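Fluvirucin B1 DH domain from module 1 (Actinomadura vulgaris, PDB 6OBV) probably catalyses dehydration of a beta-hydroxyacyl intermediate in module 1 of the fluvirucin B1 polyketide synthase. Local coordinates at residues Pro64-Asp68 / Arg215-Glu219; Glu73-Phe77 / Pro106-Glu110; Thr80-Glu84 / Gly224-Leu230; Tyr189-Phe193 / Asp231-His235; Gly245-Pro249 / Ser297-Pro301. All blocks are in the same frame, centred on the assembly; numbering follows the deposited sequence.

Interaction 1: Pro64-Asp68 / Arg215-Glu219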
# COMPACT_ATOMS: atom_id res chain seq x y z
N PRO A 64 -1.01 -17.74 16.88
CA PRO A 64 -1.77 -18.33 18.01
C PRO A 64 -1.48 -17.68 19.35
O PRO A 64 -2.30 -17.81 20.28
CB PRO A 64 -1.34 -19.80 18.00
CG PRO A 64 -0.02 -19.82 17.27
CD PRO A 64 -0.09 -18.71 16.26
N TRP A 65 -0.36 -16.98 19.50
CA TRP A 65 -0.08 -16.31 20.76
C TRP A 65 -1.06 -15.17 21.04
O TRP A 65 -1.23 -14.79 22.20
CB TRP A 65 1.36 -15.79 20.75
CG TRP A 65 1.71 -14.90 19.58
CD1 TRP A 65 2.25 -15.29 18.39
CD2 TRP A 65 1.55 -13.47 19.49
NE1 TRP A 65 2.44 -14.20 17.57
CE2 TRP A 65 2.03 -13.07 18.23
CE3 TRP A 65 1.06 -12.49 20.37
CZ2 TRP A 65 2.01 -11.73 17.81
CZ3 TRP A 65 1.06 -11.15 19.95
CH2 TRP A 65 1.52 -10.79 18.68
N LEU A 66 -1.72 -14.65 20.00
CA LEU A 66 -2.74 -13.61 20.20
C LEU A 66 -3.76 -14.02 21.24
O LEU A 66 -4.18 -13.20 22.07
CB LEU A 66 -3.47 -13.32 18.89
CG LEU A 66 -2.74 -12.51 17.83
CD1 LEU A 66 -3.55 -12.60 16.54
CD2 LEU A 66 -2.56 -11.07 18.27
N ALA A 67 -4.17 -15.29 21.24
CA ALA A 67 -5.24 -15.76 22.10
C ALA A 67 -4.89 -15.69 23.57
O ALA A 67 -5.78 -15.89 24.40
CB ALA A 67 -5.61 -17.21 21.75
N ASP A 68 -3.64 -15.40 23.91
CA ASP A 68 -3.14 -15.59 25.25
C ASP A 68 -2.82 -14.29 25.97
O ASP A 68 -2.13 -14.31 26.99
CB ASP A 68 -1.89 -16.47 25.21
CG ASP A 68 -2.22 -17.92 25.03
OD1 ASP A 68 -3.41 -18.27 25.12
OD2 ASP A 68 -1.29 -18.71 24.79
N ARG A 215 6.56 -22.91 21.36
CA ARG A 215 5.81 -22.53 20.16
C ARG A 215 6.21 -21.15 19.66
O ARG A 215 6.37 -20.94 18.45
CB ARG A 215 4.30 -22.58 20.41
CG ARG A 215 3.46 -22.59 19.11
CD ARG A 215 1.96 -22.56 19.40
NE ARG A 215 1.65 -21.44 20.28
CZ ARG A 215 0.47 -21.23 20.86
NH1 ARG A 215 -0.54 -22.06 20.66
NH2 ARG A 215 0.32 -20.17 21.65
N GLU A 216 6.39 -20.19 20.57
CA GLU A 216 6.80 -18.85 20.19
C GLU A 216 8.30 -18.75 19.95
O GLU A 216 8.75 -17.93 19.13
CB GLU A 216 6.38 -17.85 21.28
CG GLU A 216 4.89 -17.51 21.27
CD GLU A 216 4.03 -18.68 21.67
OE1 GLU A 216 4.39 -19.34 22.66
OE2 GLU A 216 3.00 -18.94 20.98
N ALA A 217 9.10 -19.57 20.64
CA ALA A 217 10.54 -19.61 20.39
C ALA A 217 10.85 -20.01 18.96
O ALA A 217 11.84 -19.54 18.39
CB ALA A 217 11.22 -20.57 21.36
N ALA A 218 10.02 -20.87 18.36
CA ALA A 218 10.27 -21.31 16.99
C ALA A 218 10.11 -20.19 15.98
O ALA A 218 10.76 -20.20 14.94
CB ALA A 218 9.33 -22.47 16.64
N GLU A 219 9.22 -19.23 16.25
CA GLU A 219 8.98 -18.14 15.32
C GLU A 219 9.62 -16.83 15.78
O GLU A 219 9.36 -15.79 15.19
CB GLU A 219 7.47 -17.96 15.09
CG GLU A 219 6.62 -17.85 16.37
CD GLU A 219 5.39 -16.93 16.24
OE1 GLU A 219 5.16 -16.32 15.17
OE2 GLU A 219 4.65 -16.79 17.24
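The guanidinium of R215 lies with one face against the ring of P64, whose CB stands 3.6 Å from R215 NH1. The two side chains run past each other in opposing senses, a course that the bend in the arginine at chi3 (53°) makes possible by turning its flat end back toward E216. There NE, at 2.9 Å, and NH2, at 3.0 Å, both reach E216 OE2, a side-on grip in which a single oxygen takes two donors arriving from opposite faces of the carboxylate. R215 NH2 also faces D68 OD2 at 3.8 Å, a long salt bridge with the carboxylate and guanidinium planes 27° apart. The stronger partner of D68 OD2 is the backbone N of A192.

E216 also packs against W65: OE2 lies 3.6 Å from W65 CB, and its methylene CG sits obliquely by the indole. Last comes E219: its OE2 approaches W65 CD1 to 3.1 Å, the carboxylate tilted 44° from the indole plane. The neighbouring W65 NE1 meets that oxygen at too poor an angle to bond and turns weakly to Y223 OH, while E219 OE2 accepts from H226 NE2.

R215 thus bridges two acids on different parts of the chain. With D68 OD2 and E216 OE2 5.7 Å apart, its positive charge would be expected to offset their mutual repulsion. Between the loop before strand 69-71 and helix 214-218, however, the charge link is long and probably weak, while W65 makes the buried packing.

Interaction 2: Glu73-Phe77 / Pro106-Glu110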
# COMPACT_ATOMS: atom_id res chain seq x y z
N GLU A 73 -12.20 -12.10 29.61
CA GLU A 73 -12.44 -12.89 28.41
C GLU A 73 -12.19 -12.11 27.12
O GLU A 73 -12.49 -12.62 26.03
CB GLU A 73 -13.87 -13.46 28.42
CG GLU A 73 -14.21 -14.35 29.63
CD GLU A 73 -13.24 -15.53 29.84
OE1 GLU A 73 -12.56 -15.94 28.87
OE2 GLU A 73 -13.17 -16.03 30.98
N THR A 74 -11.62 -10.91 27.22
CA THR A 74 -11.37 -10.05 26.07
C THR A 74 -9.94 -10.24 25.60
O THR A 74 -9.00 -9.96 26.35
CB THR A 74 -11.60 -8.59 26.41
OG1 THR A 74 -12.96 -8.40 26.80
CG2 THR A 74 -11.31 -7.70 25.20
N VAL A 75 -9.77 -10.70 24.36
CA VAL A 75 -8.45 -10.80 23.76
C VAL A 75 -8.05 -9.42 23.27
O VAL A 75 -8.78 -8.79 22.49
CB VAL A 75 -8.44 -11.82 22.61
CG1 VAL A 75 -7.06 -11.94 22.01
CG2 VAL A 75 -8.93 -13.17 23.11
N LEU A 76 -6.88 -8.94 23.73
CA LEU A 76 -6.34 -7.63 23.39
C LEU A 76 -4.98 -7.79 22.74
O LEU A 76 -4.11 -8.48 23.29
CB LEU A 76 -6.18 -6.74 24.62
CG LEU A 76 -7.50 -6.30 25.23
CD1 LEU A 76 -7.25 -5.64 26.57
CD2 LEU A 76 -8.20 -5.37 24.26
N PHE A 77 -4.79 -7.14 21.60
CA PHE A 77 -3.46 -7.09 21.01
C PHE A 77 -2.51 -6.42 22.00
O PHE A 77 -2.86 -5.38 22.58
CB PHE A 77 -3.51 -6.33 19.69
CG PHE A 77 -2.24 -6.42 18.87
CD1 PHE A 77 -1.93 -7.57 18.16
CD2 PHE A 77 -1.38 -5.32 18.78
CE1 PHE A 77 -0.77 -7.65 17.40
CE2 PHE A 77 -0.22 -5.38 18.02
CZ PHE A 77 0.09 -6.54 17.32
N PRO A 106 -7.38 0.59 22.41
CA PRO A 106 -7.11 -0.85 22.44
C PRO A 106 -7.62 -1.50 21.16
O PRO A 106 -8.56 -1.02 20.52
CB PRO A 106 -7.88 -1.32 23.67
CG PRO A 106 -8.76 -0.17 24.07
CD PRO A 106 -8.10 1.06 23.59
N LEU A 107 -6.93 -2.57 20.77
CA LEU A 107 -7.30 -3.40 19.62
C LEU A 107 -7.79 -4.73 20.17
O LEU A 107 -6.99 -5.53 20.68
CB LEU A 107 -6.10 -3.61 18.68
CG LEU A 107 -6.24 -4.72 17.63
CD1 LEU A 107 -7.51 -4.55 16.76
CD2 LEU A 107 -4.99 -4.78 16.77
N VAL A 108 -9.11 -4.94 20.12
CA VAL A 108 -9.72 -6.19 20.53
C VAL A 108 -9.64 -7.17 19.36
O VAL A 108 -9.96 -6.81 18.22
CB VAL A 108 -11.19 -5.97 20.95
CG1 VAL A 108 -11.94 -7.28 21.00
CG2 VAL A 108 -11.28 -5.27 22.29
N ILE A 109 -9.22 -8.40 19.64
CA ILE A 109 -9.24 -9.48 18.66
C ILE A 109 -10.47 -10.32 18.91
O ILE A 109 -10.57 -10.99 19.94
CB ILE A 109 -7.99 -10.37 18.74
CG1 ILE A 109 -6.70 -9.54 18.81
CG2 ILE A 109 -8.01 -11.35 17.58
CD1 ILE A 109 -6.31 -8.88 17.51
N GLU A 110 -11.40 -10.33 17.95
CA GLU A 110 -12.67 -11.02 18.13
C GLU A 110 -12.56 -12.43 17.56
O GLU A 110 -12.74 -12.64 16.36
CB GLU A 110 -13.80 -10.23 17.48
CG GLU A 110 -15.18 -10.55 18.05
CD GLU A 110 -15.23 -10.40 19.57
OE1 GLU A 110 -14.94 -9.30 20.08
OE2 GLU A 110 -15.57 -11.40 20.25
O HOH W 1 -12.07 -10.68 22.46
O HOH W 2 -4.68 -3.08 22.10
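Two backbone bonds join the segments around the single bridge between L76 and V108. F77 N donates to L107 O at 2.9 Å (N-H...O angle 165°), and I109 N gives V75 O a bond of the same 2.9 Å length (162°). The end-to-end directions of the segments are 104° apart, which fits a single bridge rather than a continued ladder.

Beyond each bond a water carries the pairing on. One accepts from V75 N at 3.0 Å and donates to I109 O at 2.9 Å; the other accepts from L107 N at 2.7 Å and donates to F77 O.

Packing then splits between the two flanks. V75 CG1, trans to the backbone N, lies 3.7 Å from I109 CB, and F77 CB rests 3.6 Å from L107 CD2 while the phenyl ring continues toward F82 of helix 79-92. On the other flank L76 CD2 meets V108 CG2 at 3.7 Å, with the methyl of T74 touching the same valine carbon.

Direct bonds at the centre and waters at both ends satisfy the facing amides of two diverging chains, so the loop 106-110 extends the edge at strand 74-75 by only a short way.

Interaction 3: Thr80-Glu84 / Gly224-Leu230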
# COMPACT_ATOMS: atom_id res chain seq x y z
N THR A 80 2.99 -4.13 23.32
CA THR A 80 4.30 -4.44 22.78
C THR A 80 4.23 -4.86 21.32
O THR A 80 5.23 -4.74 20.60
CB THR A 80 4.99 -5.55 23.59
OG1 THR A 80 4.18 -6.73 23.60
CG2 THR A 80 5.26 -5.09 25.03
N GLY A 81 3.09 -5.35 20.86
CA GLY A 81 2.97 -5.63 19.44
C GLY A 81 3.05 -4.36 18.62
O GLY A 81 3.61 -4.35 17.51
N PHE A 82 2.50 -3.26 19.15
CA PHE A 82 2.56 -2.00 18.44
C PHE A 82 3.98 -1.46 18.42
O PHE A 82 4.41 -0.85 17.43
CB PHE A 82 1.59 -1.00 19.07
CG PHE A 82 0.15 -1.35 18.84
CD1 PHE A 82 -0.36 -1.42 17.55
CD2 PHE A 82 -0.69 -1.64 19.91
CE1 PHE A 82 -1.69 -1.75 17.33
CE2 PHE A 82 -2.02 -1.98 19.69
CZ PHE A 82 -2.52 -2.03 18.41
N VAL A 83 4.72 -1.66 19.52
CA VAL A 83 6.14 -1.34 19.53
C VAL A 83 6.86 -2.12 18.43
O VAL A 83 7.69 -1.57 17.70
CB VAL A 83 6.75 -1.66 20.91
CG1 VAL A 83 8.25 -1.82 20.81
CG2 VAL A 83 6.39 -0.60 21.97
N GLU A 84 6.55 -3.41 18.30
CA GLU A 84 7.20 -4.21 17.27
C GLU A 84 6.83 -3.74 15.87
O GLU A 84 7.69 -3.67 14.98
CB GLU A 84 6.86 -5.69 17.43
CG GLU A 84 7.24 -6.55 16.19
CD GLU A 84 8.75 -6.80 16.07
OE1 GLU A 84 9.51 -6.30 16.94
OE2 GLU A 84 9.18 -7.50 15.11
N GLY A 224 11.52 -8.57 15.37
CA GLY A 224 12.48 -7.70 16.01
C GLY A 224 12.67 -8.14 17.46
O GLY A 224 13.77 -8.45 17.89
N ILE A 225 11.57 -8.16 18.22
CA ILE A 225 11.50 -8.88 19.48
C ILE A 225 10.07 -9.39 19.62
O ILE A 225 9.11 -8.61 19.49
CB ILE A 225 11.93 -8.03 20.69
CG1 ILE A 225 12.04 -8.95 21.93
CG2 ILE A 225 10.97 -6.83 20.91
CD1 ILE A 225 12.76 -8.39 23.17
N HIS A 226 9.91 -10.71 19.82
CA HIS A 226 8.57 -11.29 19.87
C HIS A 226 7.70 -10.48 20.83
O HIS A 226 8.11 -10.24 21.97
CB HIS A 226 8.62 -12.76 20.30
CG HIS A 226 7.36 -13.52 19.99
ND1 HIS A 226 6.12 -13.14 20.46
CD2 HIS A 226 7.15 -14.63 19.25
CE1 HIS A 226 5.20 -13.99 20.03
NE2 HIS A 226 5.80 -14.90 19.28
N PRO A 227 6.54 -10.00 20.39
CA PRO A 227 5.68 -9.22 21.30
C PRO A 227 5.38 -9.94 22.61
O PRO A 227 5.21 -9.28 23.64
CB PRO A 227 4.41 -8.98 20.46
CG PRO A 227 4.91 -8.97 19.03
CD PRO A 227 6.04 -9.98 19.00
N ALA A 228 5.32 -11.28 22.61
CA ALA A 228 5.08 -11.98 23.87
C ALA A 228 6.31 -11.97 24.75
O ALA A 228 6.17 -12.01 25.99
CB ALA A 228 4.64 -13.43 23.62
N LEU A 229 7.51 -11.94 24.16
CA LEU A 229 8.72 -11.83 24.97
C LEU A 229 8.87 -10.44 25.56
O LEU A 229 9.24 -10.30 26.73
CB LEU A 229 9.95 -12.19 24.14
CG LEU A 229 11.28 -12.16 24.89
CD1 LEU A 229 11.26 -13.04 26.13
CD2 LEU A 229 12.44 -12.58 23.97
N LEU A 230 8.60 -9.40 24.78
CA LEU A 230 8.75 -8.05 25.32
C LEU A 230 7.70 -7.78 26.38
O LEU A 230 7.98 -7.12 27.39
CB LEU A 230 8.67 -6.99 24.22
CG LEU A 230 8.85 -5.54 24.74
CD1 LEU A 230 10.14 -5.42 25.53
CD2 LEU A 230 8.81 -4.50 23.62
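The flat carboxylate of E84 faces the backbone of G224 and I225. G224 N meets OE2 at 2.6 Å on the syn side, 18° out of the carboxylate plane, whereas I225 N comes to OE1 at 3.1 Å from above that plane (42°). H37 NE2 is also hydrogen-bonded to OE2. At the other flat group, the imidazole of H226, A228 N lies at the edge and donates to ND1 over 3.0 Å, an N-cap bond at the start of helix 227-232. W65 meets this ring edge-to-face, and the bond from H226 NE2 to E219 is its second polar hold.

Between these groups the P227 ring packs on the bare backbone of G81, with P227 CB 3.8 Å from G81 CA. G81 CA and P227 CA are 4.9 Å apart, a close approach consistent with the absence of a side chain at G81. T80 holds its hydroxyl between the backbone N and carbonyl carbon (chi1 58°), and OG1 donates to P227 O at 2.8 Å. Its methyl CG2 turns instead to L230 CG, 3.6 Å off, and V83 CG1 reaches L230 CD2 crosswise.

Polar bonds therefore sit at both ends of a buried apolar patch joining helix 79-92 to helix 227-232, consistent with the double-hotdog fold of polyketide synthase dehydratases. With two amides and H37 on its oxygens, the buried E84 probably remains ionised and would hold the loop that leads into helix 227-232.

Interaction 4: Tyr189-Phe193 / Asp231-His235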
# COMPACT_ATOMS: atom_id res chain seq x y z
N TYR A 189 -3.20 -13.58 31.12
CA TYR A 189 -1.95 -14.01 30.52
C TYR A 189 -2.03 -15.52 30.32
O TYR A 189 -1.82 -16.29 31.26
CB TYR A 189 -0.76 -13.63 31.40
CG TYR A 189 -0.45 -12.15 31.52
CD1 TYR A 189 -0.43 -11.33 30.40
CD2 TYR A 189 -0.16 -11.58 32.75
CE1 TYR A 189 -0.15 -9.99 30.50
CE2 TYR A 189 0.13 -10.24 32.86
CZ TYR A 189 0.15 -9.45 31.74
OH TYR A 189 0.45 -8.10 31.84
N GLY A 190 -2.35 -15.95 29.10
CA GLY A 190 -2.30 -17.34 28.75
C GLY A 190 -0.86 -17.83 28.64
O GLY A 190 0.10 -17.07 28.83
N PRO A 191 -0.71 -19.12 28.30
CA PRO A 191 0.63 -19.75 28.31
C PRO A 191 1.72 -19.00 27.54
O PRO A 191 2.85 -18.89 28.03
CB PRO A 191 0.37 -21.12 27.69
CG PRO A 191 -1.08 -21.40 27.98
CD PRO A 191 -1.76 -20.07 27.90
N ALA A 192 1.42 -18.47 26.35
CA ALA A 192 2.45 -17.80 25.56
C ALA A 192 2.99 -16.54 26.23
O ALA A 192 4.12 -16.12 25.91
CB ALA A 192 1.91 -17.45 24.17
N PHE A 193 2.22 -15.93 27.13
CA PHE A 193 2.60 -14.69 27.78
C PHE A 193 3.07 -14.89 29.21
O PHE A 193 3.30 -13.90 29.91
CB PHE A 193 1.43 -13.70 27.75
CG PHE A 193 1.37 -12.95 26.47
CD1 PHE A 193 1.89 -11.67 26.38
CD2 PHE A 193 0.87 -13.55 25.32
CE1 PHE A 193 1.88 -10.99 25.18
CE2 PHE A 193 0.84 -12.86 24.10
CZ PHE A 193 1.36 -11.59 24.03
N ASP A 231 6.49 -8.31 26.20
CA ASP A 231 5.46 -8.07 27.20
C ASP A 231 5.81 -8.73 28.53
O ASP A 231 5.61 -8.14 29.59
CB ASP A 231 4.10 -8.57 26.72
CG ASP A 231 2.99 -8.19 27.69
OD1 ASP A 231 2.74 -6.98 27.82
OD2 ASP A 231 2.39 -9.08 28.34
N ALA A 232 6.31 -9.96 28.50
CA ALA A 232 6.60 -10.62 29.76
C ALA A 232 7.80 -10.00 30.44
O ALA A 232 7.94 -10.11 31.66
CB ALA A 232 6.82 -12.11 29.53
N ALA A 233 8.67 -9.34 29.68
CA ALA A 233 9.74 -8.55 30.26
C ALA A 233 9.20 -7.46 31.17
O ALA A 233 9.94 -6.92 32.00
CB ALA A 233 10.58 -7.95 29.14
N LEU A 234 7.93 -7.10 31.01
CA LEU A 234 7.30 -6.10 31.85
C LEU A 234 6.67 -6.69 33.10
O LEU A 234 6.28 -5.93 33.99
CB LEU A 234 6.23 -5.34 31.07
CG LEU A 234 6.57 -4.87 29.66
CD1 LEU A 234 5.36 -4.18 29.05
CD2 LEU A 234 7.77 -3.94 29.70
N HIS A 235 6.55 -8.02 33.18
CA HIS A 235 5.79 -8.63 34.26
C HIS A 235 6.47 -8.52 35.62
O HIS A 235 5.79 -8.48 36.64
CB HIS A 235 5.52 -10.10 33.92
CG HIS A 235 4.65 -10.25 32.71
ND1 HIS A 235 4.27 -11.48 32.22
CD2 HIS A 235 4.09 -9.32 31.90
CE1 HIS A 235 3.50 -11.30 31.15
NE2 HIS A 235 3.39 -10.00 30.94
O HOH W 3 0.76 -6.58 29.59
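Y189 and H235 stack face to face, their ring centroids 4.2 Å apart and the planes inclined at 29°. Packing is close at the imidazole: within its own segment A232 CA lies 3.3 Å above the ring plane, and on the opposite face Y189 crosses over, its CZ coming within 3.4 Å of H235 NE2. The rotation of the ring is set from its edge, where NE2 donates to D231 OD2 at 2.9 Å and ND1 bonds to Y179 OH. D231 carries CG trans to the backbone N (chi1 -174°), which directs the carboxylate across to the rings. H235 NE2 meets OD2 from 59° above the carboxylate plane. That same oxygen lies at the edge of the F193 ring, 3.3 Å from CD1, and D231 CB lies close to F193 CE1, so the aspartate is wedged between phenyl and imidazole.

The Y189 hydroxyl side is looser, and the link there is water-mediated. Y189 is partly exposed; its OH lies 2.7 Å from a water that donates to D231 OD1, also at 2.7 Å.

OD2 of D231 thus takes the H235 bond, and OD1 takes the bond from an ordered water. The sequence around Y189 (GYGYGPAF) and that ending at H235 (HPALLDAALH) match signatures of polyketide synthase dehydratases. In relatives the aspartate of the second signature lies in the active site with a histidine, and H69, whose ring meets F193, is placed consistently with this. The stack and NE2-OD2 bond would then hold the carboxylate's direction while a water reaches its other oxygen.

Interaction 5: Gly245-Pro249 / Ser297-Pro301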
# COMPACT_ATOMS: atom_id res chain seq x y z
N GLY A 245 -5.17 -3.58 40.89
CA GLY A 245 -5.81 -3.28 39.63
C GLY A 245 -4.94 -3.58 38.42
O GLY A 245 -3.72 -3.74 38.51
N VAL A 246 -5.60 -3.66 37.27
CA VAL A 246 -4.94 -3.94 36.01
C VAL A 246 -4.46 -2.63 35.40
O VAL A 246 -5.18 -1.62 35.41
CB VAL A 246 -5.90 -4.68 35.06
CG1 VAL A 246 -5.27 -4.87 33.68
CG2 VAL A 246 -6.34 -6.01 35.68
N ALA A 247 -3.24 -2.63 34.87
CA ALA A 247 -2.72 -1.48 34.14
C ALA A 247 -2.05 -2.01 32.89
O ALA A 247 -1.41 -3.06 32.92
CB ALA A 247 -1.73 -0.65 34.96
N LEU A 248 -2.21 -1.28 31.78
CA LEU A 248 -1.60 -1.67 30.51
C LEU A 248 -0.64 -0.59 30.03
O LEU A 248 -0.83 0.59 30.34
CB LEU A 248 -2.66 -1.90 29.42
CG LEU A 248 -3.76 -2.93 29.72
CD1 LEU A 248 -4.79 -2.93 28.60
CD2 LEU A 248 -3.14 -4.30 29.91
N PRO A 249 0.40 -0.97 29.29
CA PRO A 249 1.29 0.03 28.69
C PRO A 249 0.51 1.10 27.94
O PRO A 249 -0.50 0.83 27.30
CB PRO A 249 2.16 -0.79 27.73
CG PRO A 249 2.14 -2.18 28.29
CD PRO A 249 0.80 -2.35 28.96
N SER A 297 2.48 3.09 32.19
CA SER A 297 1.29 2.25 32.19
C SER A 297 0.10 3.04 32.72
O SER A 297 0.27 4.03 33.44
CB SER A 297 1.52 1.01 33.06
OG SER A 297 2.26 0.03 32.35
N ARG A 298 -1.11 2.63 32.34
CA ARG A 298 -2.30 3.33 32.80
C ARG A 298 -3.31 2.32 33.34
O ARG A 298 -3.51 1.26 32.76
CB ARG A 298 -2.94 4.16 31.67
CG ARG A 298 -3.23 3.37 30.40
CD ARG A 298 -4.40 3.97 29.61
NE ARG A 298 -5.68 3.38 29.98
CZ ARG A 298 -6.76 4.09 30.31
NH1 ARG A 298 -6.72 5.42 30.33
NH2 ARG A 298 -7.89 3.47 30.62
N PRO A 299 -3.95 2.64 34.47
CA PRO A 299 -4.94 1.71 35.03
C PRO A 299 -6.12 1.52 34.09
O PRO A 299 -6.60 2.47 33.46
CB PRO A 299 -5.36 2.40 36.34
CG PRO A 299 -4.32 3.44 36.60
CD PRO A 299 -3.80 3.86 35.27
N LEU A 300 -6.58 0.28 33.98
CA LEU A 300 -7.75 -0.01 33.17
C LEU A 300 -9.01 0.25 33.98
O LEU A 300 -9.15 -0.30 35.08
CB LEU A 300 -7.75 -1.45 32.72
CG LEU A 300 -7.31 -1.65 31.27
CD1 LEU A 300 -7.42 -3.13 30.95
CD2 LEU A 300 -8.13 -0.78 30.30
N PRO A 301 -9.95 1.05 33.48
CA PRO A 301 -11.21 1.23 34.20
C PRO A 301 -11.99 -0.07 34.24
O PRO A 301 -12.14 -0.76 33.23
CB PRO A 301 -11.92 2.31 33.38
CG PRO A 301 -11.36 2.16 32.01
CD PRO A 301 -9.93 1.79 32.21
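L300 meets V246 and L248 across an antiparallel pairing of two strand ends, whose axes run 150° apart and approach to 4.3 Å. Three backbone bonds carry it. L300 N donates to V246 O at 2.8 Å, nearly straight (173°); L248 and R298 form the hydrogen-bonded pair, with L248 N to R298 O at 3.0 Å and R298 N to L248 O at 2.9 Å. On either side stand the non-hydrogen-bonded pairs A247-P299 and P249-S297, and this explains how prolines fit the register: neither P299 nor P249 sits where an N-H would be needed.

Weaker CA-H...O contacts fill in between. A247 CA reaches R298 O at 3.2 Å, and S297 CA and P299 CA approach L248 O and V246 O in the same manner.

Apolar contacts come from one leucine. L300 CD1 lies 3.9 Å from V246 CG1, the two side chains running alongside each other, and 3.5 Å from L248 CD1, whose chain it meets at a slant. L248 and R298 point to the same face, while A247 and P299 occupy the other.

This is a surface contact at the start of strand 247-257 and the end of strand 288-299. Strand 247-257 has strand 97-103 on its far side, and 288-299 has 277-282. A247 N bonds to Y187 OH from strand 187-189, P249 packs on L234, and L300 touches the later L305.

Interactions 1, 3 and 4 form one cluster, with centres 11 to 12 Å apart, around consecutive helices 214-218 and 227-232; interactions 3 and 4 share the latter. Their segments alternate along the chain, so N-terminal elements 64-68 and 80-84 interlock with residues 189-235. Interaction 2 is nested inside the loop closed by interaction 1 and touches it through F77 on L66 and W65, and interaction 3 through F77 on F82. Interaction 5 lies farthest from interaction 1, about 23 Å between centres, but touches interactions 2 and 4, each 15 Å away. The cluster probably joins the two halves of the double-hotdog fold, where dehydratases of this family have their active site.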